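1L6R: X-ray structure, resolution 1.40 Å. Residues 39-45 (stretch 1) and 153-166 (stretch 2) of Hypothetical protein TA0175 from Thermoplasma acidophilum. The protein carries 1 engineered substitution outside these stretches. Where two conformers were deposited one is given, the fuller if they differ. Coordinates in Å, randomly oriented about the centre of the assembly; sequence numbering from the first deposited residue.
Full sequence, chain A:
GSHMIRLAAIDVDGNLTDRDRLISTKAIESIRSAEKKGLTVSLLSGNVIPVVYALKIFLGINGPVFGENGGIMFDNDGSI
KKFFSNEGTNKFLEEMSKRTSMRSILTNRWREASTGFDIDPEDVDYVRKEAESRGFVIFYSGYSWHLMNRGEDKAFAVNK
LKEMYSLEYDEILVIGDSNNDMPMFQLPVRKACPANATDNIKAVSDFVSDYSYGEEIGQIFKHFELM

Stretch 1 39-45: LTVSLLS
Stretch 2 (153-166) DKAFAVNKLKEMYS

A short β-strand packs against one side of an α-helix through a small, mostly apolar side-chain contact, with no hydrogen bond crossing between them. Strand 40-44 is extended (phi -97 to -125°, psi 128 to 138°) and runs nearly antiparallel to helix 154-164: the axes make an angle of 159° and approach to 10.2 Å. The register follows, with CA-CA distances of 9.7 Å for Thr-40 and Tyr-165, 8.3 Å for Ser-42 and Leu-161, and 7.2 Å for Leu-44 and Lys-154, so the backbones draw together toward the start of the helix. Strand alternation turns Thr-40, Ser-42 and Leu-44 toward the helix and Val-41 and Leu-43 away. Leu-44 (chi1 m, chi2 t) gives up the largest area, 88 of the 313 Å² buried in total. Its CD2 lies 4.0 Å from the CB of Ala-157, whose CA-to-CB bond points toward the strand and offers a methyl that meets the leucine; its CD1 lies 4.3 Å from Val-158 CG2 (chi1 t) and 3.9 Å from Lys-154 CD. Lys-154 (m, t, t, p) thus lends its aliphatic chain to the contact, while its NZ is hydrogen-bonded elsewhere in the structure. At the middle, Ser-42 (chi1 t) sets OG 3.4 Å from Leu-161 CD1 (m, t), a van der Waals contact; this buried hydroxyl is also satisfied elsewhere. At the far end, Thr-40 (chi1 m) brings CG2 to 3.7 Å from Tyr-165 OH, lying oblique to the ring, which reaches back across the gap with chi1 -74° and chi2 -95°. Asp-153 (chi1 p) caps the N terminus of the helix, which starts at Lys-154; its OD1 accepts from Phe-156 N at 2.9 Å. Regular i to i+4 bonds follow, from Ala-157 N to Asp-153 O (3.2 Å) through Tyr-165 N to Leu-161 O (2.9 Å).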

# COMPACT_ATOMS: atom_id res chain seq x y z
N LEU A 39 -0.26 -18.85 18.79
CA LEU A 39 -0.47 -17.87 17.73
C LEU A 39 -1.37 -16.72 18.18
O LEU A 39 -2.35 -16.94 18.89
CB LEU A 39 -1.12 -18.54 16.51
CG LEU A 39 -1.42 -17.65 15.30
CD1 LEU A 39 -0.12 -17.21 14.64
CD2 LEU A 39 -2.27 -18.41 14.30
N THR A 40 -1.01 -15.50 17.79
CA THR A 40 -1.85 -14.34 18.09
C THR A 40 -2.67 -14.13 16.82
O THR A 40 -2.12 -14.10 15.71
CB THR A 40 -1.03 -13.07 18.36
OG1 THR A 40 -0.28 -13.24 19.58
CG2 THR A 40 -1.96 -11.86 18.51
N VAL A 41 -3.98 -14.01 16.97
CA VAL A 41 -4.85 -13.80 15.83
C VAL A 41 -5.55 -12.45 15.89
O VAL A 41 -6.01 -12.03 16.95
CB VAL A 41 -5.92 -14.92 15.74
CG1 VAL A 41 -6.91 -14.62 14.62
CG2 VAL A 41 -5.22 -16.26 15.48
N SER A 42 -5.60 -11.77 14.75
CA SER A 42 -6.29 -10.48 14.64
C SER A 42 -7.29 -10.62 13.49
O SER A 42 -6.97 -11.22 12.46
CB SER A 42 -5.30 -9.35 14.31
OG SER A 42 -5.99 -8.12 14.08
N LEU A 43 -8.49 -10.10 13.69
CA LEU A 43 -9.53 -10.15 12.66
C LEU A 43 -9.66 -8.79 12.00
O LEU A 43 -9.62 -7.76 12.68
CB LEU A 43 -10.89 -10.53 13.25
CG LEU A 43 -10.99 -11.88 13.95
CD1 LEU A 43 -12.45 -12.14 14.34
CD2 LEU A 43 -10.49 -12.98 13.04
N LEU A 44 -9.80 -8.79 10.68
CA LEU A 44 -9.95 -7.58 9.89
C LEU A 44 -11.30 -7.66 9.19
O LEU A 44 -11.60 -8.65 8.53
CB LEU A 44 -8.85 -7.48 8.83
CG LEU A 44 -7.42 -7.69 9.31
CD1 LEU A 44 -6.45 -7.52 8.14
CD2 LEU A 44 -7.10 -6.69 10.39
N SER A 45 -12.12 -6.62 9.32
CA SER A 45 -13.43 -6.61 8.68
C SER A 45 -13.86 -5.23 8.23
O SER A 45 -13.35 -4.22 8.73
CB SER A 45 -14.48 -7.15 9.67
OG SER A 45 -15.79 -7.09 9.14
N ASP A 153 -6.94 1.17 5.07
CA ASP A 153 -7.07 -0.18 4.54
C ASP A 153 -6.39 -1.26 5.36
O ASP A 153 -5.86 -1.00 6.44
CB ASP A 153 -6.53 -0.22 3.10
CG ASP A 153 -5.07 0.21 3.00
OD1 ASP A 153 -4.32 0.10 3.99
OD2 ASP A 153 -4.65 0.65 1.90
N LYS A 154 -6.37 -2.47 4.81
CA LYS A 154 -5.78 -3.59 5.53
C LYS A 154 -4.28 -3.45 5.73
O LYS A 154 -3.74 -4.00 6.69
CB LYS A 154 -6.12 -4.91 4.82
CG LYS A 154 -7.62 -5.25 4.84
CD LYS A 154 -7.86 -6.74 4.54
CE LYS A 154 -9.35 -7.11 4.54
NZ LYS A 154 -10.08 -6.64 3.32
N ALA A 155 -3.59 -2.71 4.85
CA ALA A 155 -2.16 -2.50 5.01
C ALA A 155 -1.94 -1.62 6.24
O ALA A 155 -1.02 -1.86 7.02
CB ALA A 155 -1.56 -1.83 3.77
N PHE A 156 -2.77 -0.60 6.40
CA PHE A 156 -2.66 0.27 7.56
C PHE A 156 -2.82 -0.58 8.83
O PHE A 156 -2.04 -0.45 9.78
CB PHE A 156 -3.76 1.34 7.51
CG PHE A 156 -3.83 2.20 8.74
CD1 PHE A 156 -3.07 3.36 8.84
CD2 PHE A 156 -4.65 1.83 9.81
CE1 PHE A 156 -3.13 4.15 9.99
CE2 PHE A 156 -4.71 2.62 10.97
CZ PHE A 156 -3.94 3.78 11.06
N ALA A 157 -3.81 -1.47 8.84
CA ALA A 157 -4.05 -2.31 10.02
C ALA A 157 -2.90 -3.28 10.31
O ALA A 157 -2.49 -3.43 11.47
CB ALA A 157 -5.36 -3.09 9.85
N VAL A 158 -2.39 -3.94 9.28
CA VAL A 158 -1.30 -4.90 9.48
C VAL A 158 -0.04 -4.18 9.95
O VAL A 158 0.67 -4.68 10.82
CB VAL A 158 -1.04 -5.71 8.18
CG1 VAL A 158 0.23 -6.55 8.32
CG2 VAL A 158 -2.22 -6.64 7.92
N ASN A 159 0.24 -3.01 9.40
CA ASN A 159 1.41 -2.27 9.86
C ASN A 159 1.22 -1.88 11.32
O ASN A 159 2.18 -1.86 12.09
CB ASN A 159 1.65 -1.03 9.01
CG ASN A 159 2.41 -1.35 7.74
OD1 ASN A 159 3.39 -2.08 7.77
ND2 ASN A 159 1.95 -0.80 6.63
N LYS A 160 -0.01 -1.55 11.70
CA LYS A 160 -0.29 -1.18 13.09
C LYS A 160 -0.04 -2.37 14.01
O LYS A 160 0.52 -2.22 15.09
CB LYS A 160 -1.73 -0.68 13.21
CG LYS A 160 -2.12 -0.27 14.61
CD LYS A 160 -3.27 0.70 14.58
CE LYS A 160 -2.84 2.04 13.97
NZ LYS A 160 -1.76 2.68 14.78
N LEU A 161 -0.47 -3.56 13.60
CA LEU A 161 -0.24 -4.76 14.40
C LEU A 161 1.26 -5.03 14.53
O LEU A 161 1.75 -5.40 15.61
CB LEU A 161 -0.94 -5.97 13.75
CG LEU A 161 -2.47 -5.97 13.84
CD1 LEU A 161 -3.02 -7.00 12.88
CD2 LEU A 161 -2.91 -6.29 15.27
N LYS A 162 1.99 -4.84 13.43
CA LYS A 162 3.43 -5.05 13.43
C LYS A 162 4.07 -4.17 14.49
O LYS A 162 4.92 -4.63 15.25
CB LYS A 162 4.01 -4.72 12.04
CG LYS A 162 5.53 -4.75 11.97
CD LYS A 162 6.00 -4.65 10.53
CE LYS A 162 7.51 -4.49 10.43
NZ LYS A 162 7.92 -3.12 10.82
N GLU A 163 3.66 -2.91 14.54
CA GLU A 163 4.18 -1.95 15.51
C GLU A 163 3.80 -2.34 16.94
O GLU A 163 4.64 -2.34 17.83
CB GLU A 163 3.64 -0.55 15.20
CG GLU A 163 4.02 0.51 16.22
CD GLU A 163 3.37 1.85 15.93
OE1 GLU A 163 3.62 2.42 14.84
OE2 GLU A 163 2.61 2.35 16.79
N MET A 164 2.53 -2.66 17.13
CA MET A 164 2.01 -3.04 18.44
C MET A 164 2.72 -4.24 19.06
O MET A 164 2.96 -4.28 20.27
CB MET A 164 0.50 -3.32 18.34
CG MET A 164 -0.33 -2.08 18.08
SD MET A 164 -2.07 -2.46 17.72
CE MET A 164 -2.62 -2.95 19.35
N TYR A 165 3.05 -5.23 18.24
CA TYR A 165 3.70 -6.44 18.73
C TYR A 165 5.21 -6.47 18.50
O TYR A 165 5.86 -7.47 18.78
CB TYR A 165 3.04 -7.67 18.09
CG TYR A 165 1.67 -7.99 18.66
CD1 TYR A 165 1.53 -8.91 19.70
CD2 TYR A 165 0.53 -7.32 18.21
CE1 TYR A 165 0.29 -9.16 20.28
CE2 TYR A 165 -0.72 -7.56 18.79
CZ TYR A 165 -0.83 -8.48 19.82
OH TYR A 165 -2.05 -8.69 20.41
N SER A 166 5.76 -5.36 18.00
CA SER A 166 7.19 -5.27 17.71
C SER A 166 7.66 -6.48 16.92
O SER A 166 8.62 -7.17 17.31
CB SER A 166 7.99 -5.16 19.02
OG SER A 166 7.63 -3.99 19.73